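Long-range contacts in lipase (Rhizopus chinensis, PDB 6A0W), which probably hydrolyses the ester bonds of triacylglycerols, as a fungal class 3 lipase of the alpha/beta-hydrolase superfamily: residues Phe139-Tyr143 / Ala176-Ala181; Cys204-Asn210 / Gly242-Pro246; Phe223-Lys229 / Pro246-Ile252. One frame throughout, in Å; residues are numbered along the deposited sequence.

Interaction 1: residues Phe139-Tyr143 / Ala176-Ala181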
# COMPACT_ATOMS: atom_id res chain seq x y z
N PHE A 139 3.56 -0.88 -13.02
CA PHE A 139 2.66 -1.43 -12.02
C PHE A 139 1.51 -2.17 -12.70
O PHE A 139 1.01 -3.20 -12.23
CB PHE A 139 2.15 -0.35 -11.07
CG PHE A 139 3.22 0.48 -10.37
CD1 PHE A 139 4.50 0.01 -10.17
CD2 PHE A 139 2.91 1.72 -9.86
CE1 PHE A 139 5.48 0.83 -9.61
CE2 PHE A 139 3.85 2.54 -9.27
CZ PHE A 139 5.14 2.08 -9.12
N LEU A 140 0.96 -1.56 -13.74
CA LEU A 140 -0.19 -2.13 -14.42
C LEU A 140 0.12 -3.44 -15.14
O LEU A 140 -0.69 -4.37 -15.10
CB LEU A 140 -0.79 -1.11 -15.42
CG LEU A 140 -2.10 -1.53 -16.09
CD1 LEU A 140 -3.22 -1.59 -15.09
CD2 LEU A 140 -2.49 -0.56 -17.21
N SER A 141 1.30 -3.57 -15.75
CA SER A 141 1.71 -4.89 -16.30
C SER A 141 1.79 -5.98 -15.25
O SER A 141 1.28 -7.08 -15.45
CB SER A 141 3.07 -4.84 -17.01
OG SER A 141 3.69 -3.60 -16.78
N SER A 142 2.35 -5.63 -14.09
CA SER A 142 2.41 -6.60 -13.01
C SER A 142 1.02 -7.00 -12.55
O SER A 142 0.72 -8.20 -12.37
CB SER A 142 3.25 -6.08 -11.83
OG SER A 142 4.52 -5.63 -12.23
N TYR A 143 0.14 -6.01 -12.44
CA TYR A 143 -1.22 -6.29 -12.05
C TYR A 143 -1.85 -7.27 -13.03
O TYR A 143 -2.54 -8.22 -12.62
CB TYR A 143 -2.08 -5.01 -11.91
CG TYR A 143 -3.47 -5.33 -11.42
CD1 TYR A 143 -3.66 -5.85 -10.15
CD2 TYR A 143 -4.55 -5.31 -12.29
CE1 TYR A 143 -4.87 -6.32 -9.72
CE2 TYR A 143 -5.80 -5.77 -11.87
CZ TYR A 143 -5.95 -6.27 -10.59
OH TYR A 143 -7.14 -6.79 -10.15
N ALA A 176 0.88 -0.41 -4.59
CA ALA A 176 0.37 -0.11 -5.90
C ALA A 176 -0.54 -1.20 -6.40
O ALA A 176 -1.62 -0.90 -6.90
CB ALA A 176 1.47 0.16 -6.89
N GLN A 177 -0.14 -2.47 -6.23
CA GLN A 177 -1.00 -3.59 -6.58
C GLN A 177 -2.29 -3.60 -5.77
O GLN A 177 -3.39 -3.90 -6.28
CB GLN A 177 -0.24 -4.90 -6.38
CG GLN A 177 1.02 -5.04 -7.24
CD GLN A 177 0.67 -4.95 -8.72
OE1 GLN A 177 -0.29 -5.60 -9.11
NE2 GLN A 177 1.25 -3.99 -9.45
N ALA A 178 -2.18 -3.25 -4.49
CA ALA A 178 -3.36 -3.20 -3.62
C ALA A 178 -4.43 -2.25 -4.18
O ALA A 178 -5.60 -2.60 -4.22
CB ALA A 178 -2.97 -2.79 -2.20
N LEU A 179 -4.00 -1.05 -4.57
CA LEU A 179 -4.92 -0.02 -5.02
C LEU A 179 -5.55 -0.47 -6.37
O LEU A 179 -6.76 -0.43 -6.55
CB LEU A 179 -4.14 1.26 -5.27
CG LEU A 179 -4.95 2.40 -5.87
CD1 LEU A 179 -6.13 2.71 -4.96
CD2 LEU A 179 -4.07 3.64 -6.04
N LEU A 180 -4.72 -1.04 -7.24
CA LEU A 180 -5.22 -1.53 -8.54
C LEU A 180 -6.17 -2.70 -8.37
O LEU A 180 -7.29 -2.69 -8.91
CB LEU A 180 -4.06 -1.87 -9.47
CG LEU A 180 -3.18 -0.69 -9.95
CD1 LEU A 180 -1.93 -1.17 -10.71
CD2 LEU A 180 -3.97 0.27 -10.82
N ALA A 181 -5.87 -3.55 -7.40
CA ALA A 181 -6.77 -4.63 -7.09
C ALA A 181 -8.08 -4.09 -6.55
O ALA A 181 -9.16 -4.64 -6.83
CB ALA A 181 -6.16 -5.60 -6.09

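Interaction 2: residues Cys204-Asn210 / Gly242-Pro246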
# COMPACT_ATOMS: atom_id res chain seq x y z
N CYS A 204 3.28 3.43 -0.03
CA CYS A 204 2.78 3.36 -1.41
C CYS A 204 3.32 4.48 -2.29
O CYS A 204 3.22 5.67 -1.95
CB CYS A 204 1.26 3.38 -1.42
SG CYS A 204 0.55 2.86 -3.01
N PRO A 205 3.94 4.12 -3.42
CA PRO A 205 4.26 5.18 -4.40
C PRO A 205 3.01 5.77 -5.06
O PRO A 205 1.89 5.24 -4.91
CB PRO A 205 5.07 4.43 -5.48
CG PRO A 205 4.48 3.06 -5.43
CD PRO A 205 4.23 2.78 -3.96
N ARG A 206 3.19 6.89 -5.75
CA ARG A 206 2.14 7.37 -6.64
C ARG A 206 1.93 6.32 -7.73
O ARG A 206 2.89 5.63 -8.14
CB ARG A 206 2.49 8.74 -7.23
CG ARG A 206 2.54 9.85 -6.19
CD ARG A 206 2.61 11.24 -6.81
NE ARG A 206 2.77 12.24 -5.78
CZ ARG A 206 3.93 12.67 -5.29
NH1 ARG A 206 5.06 12.24 -5.78
NH2 ARG A 206 3.96 13.61 -4.35
N VAL A 207 0.67 6.13 -8.08
CA VAL A 207 0.26 5.08 -8.98
C VAL A 207 -0.27 5.54 -10.34
O VAL A 207 0.02 4.90 -11.36
CB VAL A 207 -0.79 4.20 -8.31
CG1 VAL A 207 -1.34 3.19 -9.31
CG2 VAL A 207 -0.19 3.52 -7.09
N GLY A 208 -1.01 6.65 -10.37
CA GLY A 208 -1.55 7.16 -11.62
C GLY A 208 -1.61 8.67 -11.71
O GLY A 208 -1.18 9.34 -10.79
N ASN A 209 -2.25 9.18 -12.77
CA ASN A 209 -2.38 10.62 -13.00
C ASN A 209 -3.56 11.28 -12.29
O ASN A 209 -4.30 10.62 -11.53
CB ASN A 209 -2.42 10.95 -14.51
CG ASN A 209 -3.72 10.52 -15.19
OD1 ASN A 209 -4.48 9.66 -14.70
ND2 ASN A 209 -3.94 11.04 -16.38
N ASN A 210 -3.72 12.58 -12.49
CA ASN A 210 -4.81 13.33 -11.83
C ASN A 210 -6.16 12.66 -12.00
O ASN A 210 -6.84 12.31 -11.02
CB ASN A 210 -4.90 14.76 -12.34
CG ASN A 210 -3.74 15.58 -11.89
OD1 ASN A 210 -2.67 15.04 -11.66
ND2 ASN A 210 -3.95 16.86 -11.70
N GLY A 242 2.96 14.28 -13.70
CA GLY A 242 1.51 14.06 -13.84
C GLY A 242 0.84 13.15 -12.80
O GLY A 242 -0.38 12.97 -12.80
N TYR A 243 1.64 12.60 -11.90
CA TYR A 243 1.15 11.62 -10.93
C TYR A 243 0.48 12.39 -9.79
O TYR A 243 0.87 13.52 -9.46
CB TYR A 243 2.34 10.80 -10.40
CG TYR A 243 2.81 9.67 -11.34
CD1 TYR A 243 3.69 9.91 -12.40
CD2 TYR A 243 2.29 8.40 -11.23
CE1 TYR A 243 4.09 8.88 -13.25
CE2 TYR A 243 2.70 7.37 -12.06
CZ TYR A 243 3.59 7.61 -13.07
OH TYR A 243 3.89 6.56 -13.90
N LEU A 244 -0.49 11.74 -9.15
CA LEU A 244 -1.20 12.34 -8.02
C LEU A 244 -1.77 11.27 -7.10
O LEU A 244 -2.30 10.30 -7.60
CB LEU A 244 -2.34 13.24 -8.50
CG LEU A 244 -3.02 14.11 -7.45
CD1 LEU A 244 -2.06 15.18 -6.95
CD2 LEU A 244 -4.25 14.77 -8.10
N HIS A 245 -1.52 11.39 -5.79
CA HIS A 245 -2.12 10.47 -4.81
C HIS A 245 -3.59 10.85 -4.51
O HIS A 245 -3.86 11.89 -3.91
CB HIS A 245 -1.40 10.54 -3.45
CG HIS A 245 -0.06 9.87 -3.40
ND1 HIS A 245 0.09 8.50 -3.52
CD2 HIS A 245 1.13 10.34 -2.97
CE1 HIS A 245 1.35 8.17 -3.25
NE2 HIS A 245 2.00 9.27 -2.89
N PRO A 246 -4.50 9.90 -4.67
CA PRO A 246 -5.74 9.90 -3.94
C PRO A 246 -5.58 9.24 -2.58
O PRO A 246 -4.49 8.81 -2.24
CB PRO A 246 -6.63 9.04 -4.83
CG PRO A 246 -5.67 8.02 -5.35
CD PRO A 246 -4.36 8.69 -5.50
O HOH W 1 -1.86 7.57 -7.71

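Interaction 3: residues Phe223-Lys229 / Pro246-Ile252. With SO4 (sulfate ion), chain C.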
# COMPACT_ATOMS: atom_id res chain seq x y z
N PHE A 223 -9.39 4.29 0.83
CA PHE A 223 -8.01 4.03 0.50
C PHE A 223 -7.11 4.74 1.51
O PHE A 223 -7.00 5.96 1.49
CB PHE A 223 -7.77 4.57 -0.91
CG PHE A 223 -6.34 4.49 -1.39
CD1 PHE A 223 -5.52 3.45 -1.00
CD2 PHE A 223 -5.83 5.43 -2.26
CE1 PHE A 223 -4.22 3.38 -1.45
CE2 PHE A 223 -4.49 5.43 -2.62
CZ PHE A 223 -3.72 4.35 -2.29
N HIS A 224 -6.41 3.97 2.32
CA HIS A 224 -5.59 4.52 3.40
C HIS A 224 -4.13 4.45 3.01
O HIS A 224 -3.63 3.39 2.63
CB HIS A 224 -5.79 3.69 4.67
CG HIS A 224 -7.20 3.66 5.15
ND1 HIS A 224 -7.66 4.54 6.11
CD2 HIS A 224 -8.21 2.81 4.88
CE1 HIS A 224 -8.93 4.26 6.35
NE2 HIS A 224 -9.28 3.20 5.65
N ARG A 225 -3.46 5.61 2.98
CA ARG A 225 -2.03 5.65 2.70
C ARG A 225 -1.26 6.04 3.97
O ARG A 225 -1.11 7.23 4.27
CB ARG A 225 -1.71 6.63 1.59
CG ARG A 225 -2.38 6.30 0.27
CD ARG A 225 -1.86 7.17 -0.85
NE ARG A 225 -2.07 8.58 -0.61
CZ ARG A 225 -1.15 9.43 -0.14
NH1 ARG A 225 0.08 9.00 0.12
NH2 ARG A 225 -1.46 10.73 -0.05
N THR A 226 -0.69 5.05 4.64
CA THR A 226 0.21 5.30 5.76
C THR A 226 1.63 5.54 5.28
O THR A 226 2.09 4.93 4.31
CB THR A 226 0.15 4.18 6.79
OG1 THR A 226 -1.19 4.08 7.28
CG2 THR A 226 1.14 4.47 7.96
N VAL A 227 2.21 6.64 5.76
CA VAL A 227 3.56 7.02 5.46
C VAL A 227 4.42 7.29 6.67
O VAL A 227 3.96 7.87 7.65
CB VAL A 227 3.72 8.01 4.29
CG1 VAL A 227 2.45 8.38 3.59
CG2 VAL A 227 4.74 9.09 4.46
N HIS A 228 5.56 6.60 6.69
CA HIS A 228 6.49 6.57 7.84
C HIS A 228 7.57 7.61 7.71
O HIS A 228 8.49 7.54 6.86
CB HIS A 228 7.13 5.20 8.02
CG HIS A 228 8.10 5.14 9.17
ND1 HIS A 228 9.45 4.94 9.00
CD2 HIS A 228 7.90 5.20 10.52
CE1 HIS A 228 10.03 4.82 10.18
NE2 HIS A 228 9.12 5.02 11.12
N LYS A 229 7.40 8.62 8.56
CA LYS A 229 8.33 9.73 8.65
C LYS A 229 8.80 10.22 7.29
O LYS A 229 8.01 10.83 6.56
CB LYS A 229 9.50 9.32 9.55
CG LYS A 229 9.08 9.00 10.97
CD LYS A 229 10.24 8.63 11.88
CE LYS A 229 9.71 7.98 13.12
NZ LYS A 229 10.78 7.65 14.07
N PRO A 246 -4.50 9.90 -4.67
CA PRO A 246 -5.74 9.90 -3.94
C PRO A 246 -5.58 9.24 -2.58
O PRO A 246 -4.49 8.81 -2.24
CB PRO A 246 -6.63 9.04 -4.83
CG PRO A 246 -5.67 8.02 -5.35
CD PRO A 246 -4.36 8.69 -5.50
N GLY A 247 -6.66 9.10 -1.84
CA GLY A 247 -6.61 8.47 -0.55
C GLY A 247 -6.27 9.46 0.57
O GLY A 247 -6.01 10.64 0.35
N VAL A 248 -6.41 8.96 1.77
CA VAL A 248 -6.22 9.72 2.98
C VAL A 248 -4.87 9.32 3.62
O VAL A 248 -4.63 8.14 3.97
CB VAL A 248 -7.37 9.40 3.95
CG1 VAL A 248 -7.11 10.04 5.32
CG2 VAL A 248 -8.71 9.85 3.33
N GLU A 249 -3.96 10.29 3.69
CA GLU A 249 -2.62 10.07 4.27
C GLU A 249 -2.64 10.04 5.81
O GLU A 249 -3.16 10.97 6.44
CB GLU A 249 -1.70 11.20 3.79
CG GLU A 249 -0.25 11.01 4.23
CD GLU A 249 0.71 12.06 3.75
OE1 GLU A 249 0.36 12.91 2.89
OE2 GLU A 249 1.88 11.94 4.17
N SER A 250 -2.15 8.94 6.39
CA SER A 250 -1.86 8.85 7.80
C SER A 250 -0.34 8.83 7.98
O SER A 250 0.34 7.94 7.47
CB SER A 250 -2.50 7.61 8.41
OG SER A 250 -2.35 6.46 7.59
N TRP A 251 0.21 9.91 8.55
CA TRP A 251 1.66 10.16 8.57
C TRP A 251 2.22 9.91 9.97
O TRP A 251 1.85 10.62 10.90
CB TRP A 251 1.95 11.59 8.16
CG TRP A 251 3.40 11.93 8.09
CD1 TRP A 251 4.42 11.10 7.79
CD2 TRP A 251 3.97 13.22 8.28
NE1 TRP A 251 5.59 11.81 7.69
CE2 TRP A 251 5.34 13.12 7.99
CE3 TRP A 251 3.45 14.46 8.63
CZ2 TRP A 251 6.20 14.19 8.12
CZ3 TRP A 251 4.30 15.55 8.68
CH2 TRP A 251 5.67 15.41 8.42
N ILE A 252 3.03 8.87 10.11
CA ILE A 252 3.69 8.53 11.36
C ILE A 252 4.86 9.48 11.54
O ILE A 252 5.84 9.44 10.81
CB ILE A 252 4.29 7.13 11.35
CG1 ILE A 252 3.23 6.07 11.07
CG2 ILE A 252 4.94 6.84 12.67
CD1 ILE A 252 3.84 4.69 10.77
S SO4 C . 8.00 3.50 13.84
O1 SO4 C . 8.63 2.27 13.38
O2 SO4 C . 9.01 4.58 13.80
O3 SO4 C . 7.51 3.32 15.22
O4 SO4 C . 6.85 3.80 12.95
O HOH W 2 -4.02 11.59 -0.92
O HOH W 3 1.27 11.88 0.53

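Interaction 1: residues Phe139-Tyr143 / Ala176-Ala181
Gln177 reaches across from helix 173-188 and gives its NE2 to the carbonyl oxygen of Phe139, 2.9 Å away, with the acceptor lying in the amide plane. That oxygen already takes the helical N-H of Tyr143, so two donors grip it. The bend at chi2 (-59°) turns the amide toward helix 137-160 and also brings OE1 against the edge of the Tyr143 ring. Around this bond the packing is close. On one flank the small methyl of Ala176 rests on a face of the Phe139 ring, CB 3.7 Å from CD2. On the other, Leu180 CB lies over a face of Tyr143, while Tyr143 CE1 comes within 3.7 Å of Ala181 CA; alanine suits this place because its short side chain lets the ring approach the helix backbone. Tyr143 OH is hydrogen-bonded to Tyr150 OH and Asp184 OD2. The outer side is looser: Leu140, partly exposed, approaches no nearer than 4.2 Å, from its N to Leu180 CD1, and the exposed Ser141 makes no contact. The short axes pass 9.8 Å apart at -65°. Helix 173-188 begins within the GxSxG pattern of a probable nucleophile elbow, and this is a buried helix-helix crossing of the alpha/beta-hydrolase fold.

Interaction 2: residues Cys204-Asn210 / Gly242-Pro246
The imidazole of His245 carries the aliphatic part of Arg206 on one face: CG stands over the ring centre, 3.5 Å from the centroid, in a CH-pi contact. At the ring edge, CE1 points between the carbonyl oxygens of Cys204 and Pro205, each 3.4 Å away. His245 NE2 is hydrogen-bonded to Pro234 O, which helps fix the ring's rotation. Arg206 also touches Tyr243, whose ring edge meets Val207 O and whose CB lies 3.6 Å from Arg206 CD; the tyrosine ring stacks on Phe124 and its hydroxyl bonds Phe122 O. Arginine suits the site because its chain, extended from CG to NE (chi2 -169°), offers methylenes to both residues and still carries its charge to a salt bridge with Glu267. Glu267 also accepts the backbone N-H of His245, so one carboxylate holds both segments.

Farther along, the backbones take over. Leu244 N donates to Gly208 O over 3.0 Å, and water 1 joins Val207 N to Leu244 O. Gly242 has a positive phi of 113° that calls for glycine, and its carbonyl oxygen lies 3.1 Å from Asn209 CA. Asn209 occupies the N-cap of helix 210-218, its OD1 accepting from Phe212 N and also from Lys134 N. Side-chain packing and one firm backbone bond thus join two connections of the alpha/beta-hydrolase core: the loop leaving strand 197-202 and the end of the long connection from strand 223-228 to strand 248-252.

Interaction 3: residues Phe223-Lys229 / Pro246-Ile252
Thr226 and Ser250 stand side by side on one face of the sheet, their hydroxyls OG1 and OG 2.7 Å apart in a hydrogen bond that either could donate. Ser250 OG sits between its backbone N and carbonyl carbon, turned toward the threonine, while the Thr226 and Ile252 side chains meet at a slant, CG2 to CD1 3.9 Å. His228, on this face too, hydrogen-bonds through NE2 to a sulfate, probably from the crystallisation liquor, that the backbone N atoms of Phe288 and Gly289 also hold.

Arg225, Val227, Glu249 and Trp251 occupy the opposite face. The bend of Arg225 at chi3 (-59°) carries NE to Pro246 O at 2.9 Å, and its CG lies over the Phe223 ring. The guanidinium and the Glu249 carboxylate are turned 47° apart and do not meet directly; water 3 lies between them, its bond to Glu249 weak, and Glu249 OE2 bonds Ser272. Branched Val227 fits two neighbours, CG1 against Glu249 and CG2 against Trp251 CD1. The indole gives NE1 to Lys229 O, 2.8 Å away on a lone pair. Gly247 is needed where a side chain would strike Phe223. Alternating backbone bonds bind neighbouring parallel strands, 24° apart, in the twisted central sheet of the alpha/beta-hydrolase fold.

Following the chain from the N terminus, the first element to make one of these contacts is helix 137-160, and interaction 1 closes a loop through strand 165-171 and the probable nucleophile elbow to helix 173-188. The chain then passes strand 197-202 and opens interaction 2 at residues 204-210, before helix 210-218 leads into strand 223-228, where interaction 3 opens. Residues 242-246 close interaction 2, and strand 248-252 closes interaction 3, so these two cross and share Pro246; interaction 1 precedes both in series. Phe139 and Ala176 pack on Pro205 and Val207, joining the helix pair to the loops, while His245 meets Arg225. Together they tie helices, connecting loops and central sheet into one body.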